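PDB 3PV2: DegQ, which is an HtrA-family serine protease with a trypsin-like domain and two PDZ domains, forms self-compartmentalising 12-mers and probably degrades misfolded proteins. Local coordinates for residues S80-N88 against N136-D144. Residues are numbered along the deposited sequence; the frame is centred on the assembly and turned at random.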
ATOM      1  N   SER B  80     -26.931  -1.163  35.233  1.00 36.39           N
ATOM      2  CA  SER B  80     -27.646  -0.862  36.420  1.00 34.32           C
ATOM      3  C   SER B  80     -28.992  -1.543  36.411  1.00 33.64           C
ATOM      4  O   SER B  80     -29.408  -2.207  35.441  1.00 32.49           O
ATOM      5  CB  SER B  80     -27.848   0.605  36.527  1.00 32.51           C
ATOM      6  OG  SER B  80     -26.597   1.322  36.523  1.00 37.71           O
ATOM      7  N   GLY B  81     -29.708  -1.402  37.502  1.00 33.54           N
ATOM      8  CA  GLY B  81     -30.998  -2.101  37.583  1.00 34.00           C
ATOM      9  C   GLY B  81     -31.756  -1.377  38.670  1.00 35.13           C
ATOM     10  O   GLY B  81     -31.173  -0.600  39.415  1.00 34.12           O
ATOM     11  N   VAL B  82     -33.049  -1.650  38.776  1.00 36.47           N
ATOM     12  CA  VAL B  82     -33.922  -0.915  39.699  1.00 36.10           C
ATOM     13  C   VAL B  82     -34.792  -1.898  40.422  1.00 38.17           C
ATOM     14  O   VAL B  82     -35.417  -2.744  39.782  1.00 38.83           O
ATOM     15  CB  VAL B  82     -34.866  -0.042  38.951  1.00 34.42           C
ATOM     16  CG1 VAL B  82     -35.608   0.840  39.988  1.00 36.11           C
ATOM     17  CG2 VAL B  82     -34.130   0.820  37.940  1.00 32.61           C
ATOM     18  N   ILE B  83     -34.881  -1.773  41.745  1.00 41.48           N
ATOM     19  CA  ILE B  83     -35.701  -2.687  42.525  1.00 44.45           C
ATOM     20  C   ILE B  83     -37.100  -2.183  42.431  1.00 46.00           C
ATOM     21  O   ILE B  83     -37.385  -1.083  42.893  1.00 45.26           O
ATOM     22  CB  ILE B  83     -35.291  -2.742  44.032  1.00 46.90           C
ATOM     23  CG1 ILE B  83     -33.934  -3.440  44.184  1.00 47.93           C
ATOM     24  CG2 ILE B  83     -36.309  -3.564  44.843  1.00 46.17           C
ATOM     25  CD1 ILE B  83     -33.191  -3.058  45.474  1.00 50.41           C
ATOM     26  N   ILE B  84     -37.978  -2.959  41.806  1.00 48.47           N
ATOM     27  CA  ILE B  84     -39.367  -2.538  41.656  1.00 51.48           C
ATOM     28  C   ILE B  84     -40.309  -3.309  42.606  1.00 55.40           C
ATOM     29  O   ILE B  84     -41.457  -2.883  42.794  1.00 57.79           O
ATOM     30  CB  ILE B  84     -39.889  -2.649  40.218  1.00 51.58           C
ATOM     31  CG1 ILE B  84     -39.890  -4.108  39.748  1.00 52.02           C
ATOM     32  CG2 ILE B  84     -39.115  -1.711  39.264  1.00 49.04           C
ATOM     33  CD1 ILE B  84     -40.730  -4.283  38.534  1.00 53.88           C
ATOM     34  N   ASP B  85     -39.845  -4.417  43.181  1.00 56.60           N
ATOM     35  CA  ASP B  85     -40.576  -5.054  44.297  1.00 59.71           C
ATOM     36  C   ASP B  85     -39.617  -5.472  45.420  1.00 59.51           C
ATOM     37  O   ASP B  85     -38.927  -6.482  45.293  1.00 58.92           O
ATOM     38  CB  ASP B  85     -41.381  -6.255  43.821  1.00 61.44           C
ATOM     39  CG  ASP B  85     -42.209  -6.886  44.922  1.00 65.17           C
ATOM     40  OD1 ASP B  85     -41.982  -6.613  46.124  1.00 69.50           O
ATOM     41  OD2 ASP B  85     -43.100  -7.688  44.566  1.00 71.95           O
ATOM     42  N   PRO B  86     -39.565  -4.684  46.503  1.00 59.96           N
ATOM     43  CA  PRO B  86     -38.602  -4.876  47.550  1.00 62.15           C
ATOM     44  C   PRO B  86     -38.957  -6.067  48.466  1.00 66.05           C
ATOM     45  O   PRO B  86     -38.060  -6.607  49.093  1.00 67.22           O
ATOM     46  CB  PRO B  86     -38.687  -3.574  48.335  1.00 62.64           C
ATOM     47  CG  PRO B  86     -40.086  -3.106  48.162  1.00 61.93           C
ATOM     48  CD  PRO B  86     -40.611  -3.733  46.901  1.00 60.71           C
ATOM     49  N   ASN B  87     -40.229  -6.482  48.512  1.00 68.73           N
ATOM     50  CA  ASN B  87     -40.615  -7.650  49.335  1.00 72.15           C
ATOM     51  C   ASN B  87     -40.248  -8.949  48.634  1.00 71.39           C
ATOM     52  O   ASN B  87     -39.846  -9.892  49.279  1.00 71.51           O
ATOM     53  CB  ASN B  87     -42.113  -7.651  49.706  1.00 74.47           C
ATOM     54  CG  ASN B  87     -42.541  -6.381  50.426  1.00 77.31           C
ATOM     55  OD1 ASN B  87     -41.981  -6.022  51.454  1.00 80.90           O
ATOM     56  ND2 ASN B  87     -43.522  -5.682  49.870  1.00 80.68           N
ATOM     57  N   ASN B  88     -40.374  -8.997  47.312  1.00 69.71           N
ATOM     58  CA  ASN B  88     -39.983 -10.201  46.595  1.00 68.83           C
ATOM     59  C   ASN B  88     -38.621 -10.118  45.900  1.00 65.30           C
ATOM     60  O   ASN B  88     -38.219 -11.060  45.229  1.00 65.95           O
ATOM     61  CB  ASN B  88     -41.089 -10.595  45.628  1.00 69.73           C
ATOM     62  CG  ASN B  88     -42.394 -10.910  46.352  1.00 75.38           C
ATOM     63  OD1 ASN B  88     -43.416 -10.266  46.087  1.00 79.83           O
ATOM     64  ND2 ASN B  88     -42.352 -11.869  47.321  1.00 75.67           N
ATOM     65  N   ASN B 136     -34.568  -6.153  53.888  1.00 79.87           N
ATOM     66  CA  ASN B 136     -34.068  -4.800  54.078  1.00 79.80           C
ATOM     67  C   ASN B 136     -33.850  -4.186  52.698  1.00 76.12           C
ATOM     68  O   ASN B 136     -32.823  -3.565  52.463  1.00 75.27           O
ATOM     69  CB  ASN B 136     -32.732  -4.846  54.833  1.00 81.19           C
ATOM     70  CG  ASN B 136     -32.441  -3.592  55.649  1.00 84.07           C
ATOM     71  OD1 ASN B 136     -32.023  -3.706  56.793  1.00 90.07           O
ATOM     72  ND2 ASN B 136     -32.628  -2.401  55.068  1.00 84.67           N
ATOM     73  N   LEU B 137     -34.802  -4.422  51.799  1.00 73.23           N
ATOM     74  CA  LEU B 137     -34.758  -3.942  50.436  1.00 69.86           C
ATOM     75  C   LEU B 137     -35.686  -2.747  50.323  1.00 68.99           C
ATOM     76  O   LEU B 137     -36.761  -2.743  50.906  1.00 69.24           O
ATOM     77  CB  LEU B 137     -35.150  -5.072  49.470  1.00 68.68           C
ATOM     78  CG  LEU B 137     -34.060  -5.692  48.573  1.00 65.21           C
ATOM     79  CD1 LEU B 137     -32.713  -5.956  49.191  1.00 62.34           C
ATOM     80  CD2 LEU B 137     -34.605  -6.948  47.954  1.00 62.53           C
ATOM     81  N   LYS B 138     -35.235  -1.727  49.599  1.00 67.31           N
ATOM     82  CA  LYS B 138     -36.043  -0.545  49.330  1.00 67.67           C
ATOM     83  C   LYS B 138     -36.345  -0.371  47.852  1.00 64.85           C
ATOM     84  O   LYS B 138     -35.527  -0.697  46.998  1.00 63.12           O
ATOM     85  CB  LYS B 138     -35.340   0.716  49.861  1.00 68.47           C
ATOM     86  CG  LYS B 138     -35.773   1.110  51.273  1.00 74.97           C
ATOM     87  CD  LYS B 138     -34.585   1.374  52.217  1.00 80.77           C
ATOM     88  CE  LYS B 138     -34.976   1.194  53.696  1.00 84.53           C
ATOM     89  NZ  LYS B 138     -34.685  -0.189  54.205  1.00 87.23           N
ATOM     90  N   SER B 139     -37.531   0.162  47.578  1.00 63.79           N
ATOM     91  CA  SER B 139     -37.940   0.570  46.237  1.00 60.91           C
ATOM     92  C   SER B 139     -38.233   2.059  46.249  1.00 60.12           C
ATOM     93  O   SER B 139     -37.719   2.769  47.097  1.00 60.04           O
ATOM     94  CB  SER B 139     -39.162  -0.232  45.755  1.00 61.80           C
ATOM     95  OG  SER B 139     -39.320  -0.224  44.334  1.00 57.51           O
ATOM     96  N   LEU B 140     -38.978   2.516  45.239  1.00 58.29           N
ATOM     97  CA  LEU B 140     -39.399   3.904  45.073  1.00 57.13           C
ATOM     98  C   LEU B 140     -40.835   3.907  44.555  1.00 57.46           C
ATOM     99  O   LEU B 140     -41.282   2.906  44.017  1.00 55.36           O
ATOM    100  CB  LEU B 140     -38.509   4.674  44.048  1.00 55.17           C
ATOM    101  CG  LEU B 140     -37.777   4.019  42.849  1.00 52.90           C
ATOM    102  CD1 LEU B 140     -38.308   2.742  42.377  1.00 51.84           C
ATOM    103  CD2 LEU B 140     -37.664   4.968  41.717  1.00 53.38           C
ATOM    104  N   VAL B 141     -41.492   5.067  44.615  1.00 58.26           N
ATOM    105  CA  VAL B 141     -42.810   5.239  44.020  1.00 59.24           C
ATOM    106  C   VAL B 141     -42.794   5.040  42.496  1.00 58.92           C
ATOM    107  O   VAL B 141     -41.949   5.616  41.773  1.00 56.01           O
ATOM    108  CB  VAL B 141     -43.370   6.626  44.312  1.00 60.07           C
ATOM    109  CG1 VAL B 141     -44.681   6.810  43.561  1.00 61.47           C
ATOM    110  CG2 VAL B 141     -43.555   6.824  45.816  1.00 60.56           C
ATOM    111  N   ILE B 142     -43.710   4.214  41.997  1.00 60.17           N
ATOM    112  CA  ILE B 142     -43.827   4.029  40.550  1.00 60.29           C
ATOM    113  C   ILE B 142     -44.831   5.011  39.976  1.00 61.44           C
ATOM    114  O   ILE B 142     -45.954   5.150  40.458  1.00 63.33           O
ATOM    115  CB  ILE B 142     -44.215   2.642  40.183  1.00 60.81           C
ATOM    116  CG1 ILE B 142     -43.116   1.685  40.633  1.00 60.38           C
ATOM    117  CG2 ILE B 142     -44.352   2.568  38.683  1.00 61.62           C
ATOM    118  CD1 ILE B 142     -43.603   0.643  41.538  1.00 63.98           C
ATOM    119  N   GLY B 143     -44.394   5.765  38.986  1.00 60.05           N
ATOM    120  CA  GLY B 143     -45.251   6.768  38.390  1.00 60.88           C
ATOM    121  C   GLY B 143     -46.010   6.280  37.181  1.00 61.64           C
ATOM    122  O   GLY B 143     -46.009   5.081  36.833  1.00 62.67           O
ATOM    123  N   ASP B 144     -46.684   7.228  36.555  1.00 62.55           N
ATOM    124  CA  ASP B 144     -47.445   6.972  35.355  1.00 63.56           C
ATOM    125  C   ASP B 144     -46.768   7.691  34.215  1.00 61.01           C
ATOM    126  O   ASP B 144     -46.839   8.931  34.129  1.00 61.91           O
ATOM    127  CB  ASP B 144     -48.867   7.514  35.539  1.00 65.97           C
ATOM    128  CG  ASP B 144     -49.764   7.311  34.307  1.00 67.20           C
ATOM    129  OD1 ASP B 144     -49.330   6.778  33.267  1.00 63.60           O
ATOM    130  OD2 ASP B 144     -50.948   7.684  34.405  1.00 74.71           O
TER
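Ser139 CB lies over one face of the puckered Pro86 ring, 3.9 Å from CG, while Leu137 O comes up beside Pro86 CB, close to the ring's mean plane, at 3.3 Å. The flat peptide group that follows the ring turns Pro86 O to Leu137 CB at 3.3 Å, so Pro86 and Leu137 each set a carbonyl oxygen against the other's CB. A single hydrogen bond joins the two segments, from Ser139 OG to Ile83 O at 2.6 Å. It is bent at the acceptor, with a C=O...OG angle of 133° and OG tilted 31° from the carbonyl plane. The hydroxyl gets there because OG stands anti to the backbone N (chi1 -159°). Ile83, which accepts this bond, packs against the peptide just before Ser139, its CB 3.6 Å from Lys138 O, and its CD1 approaches Leu137 CG at 4.2 Å, the two side chains crossing at about a right angle. Val82 CG1 meets Leu140 CD1 at 4.1 Å, also crosswise. The contact thus lays the irregular linker between the two barrels of the trypsin fold across residues 82-86, where the chain of strand 74-85 turns a corner at Ile84. Around it, Ile83 and Ile84 lean on strand 90-93, Val82 and Leu140 share Leu216 of the second barrel's strand 216-221, and Ile142 packs on helix 239-252.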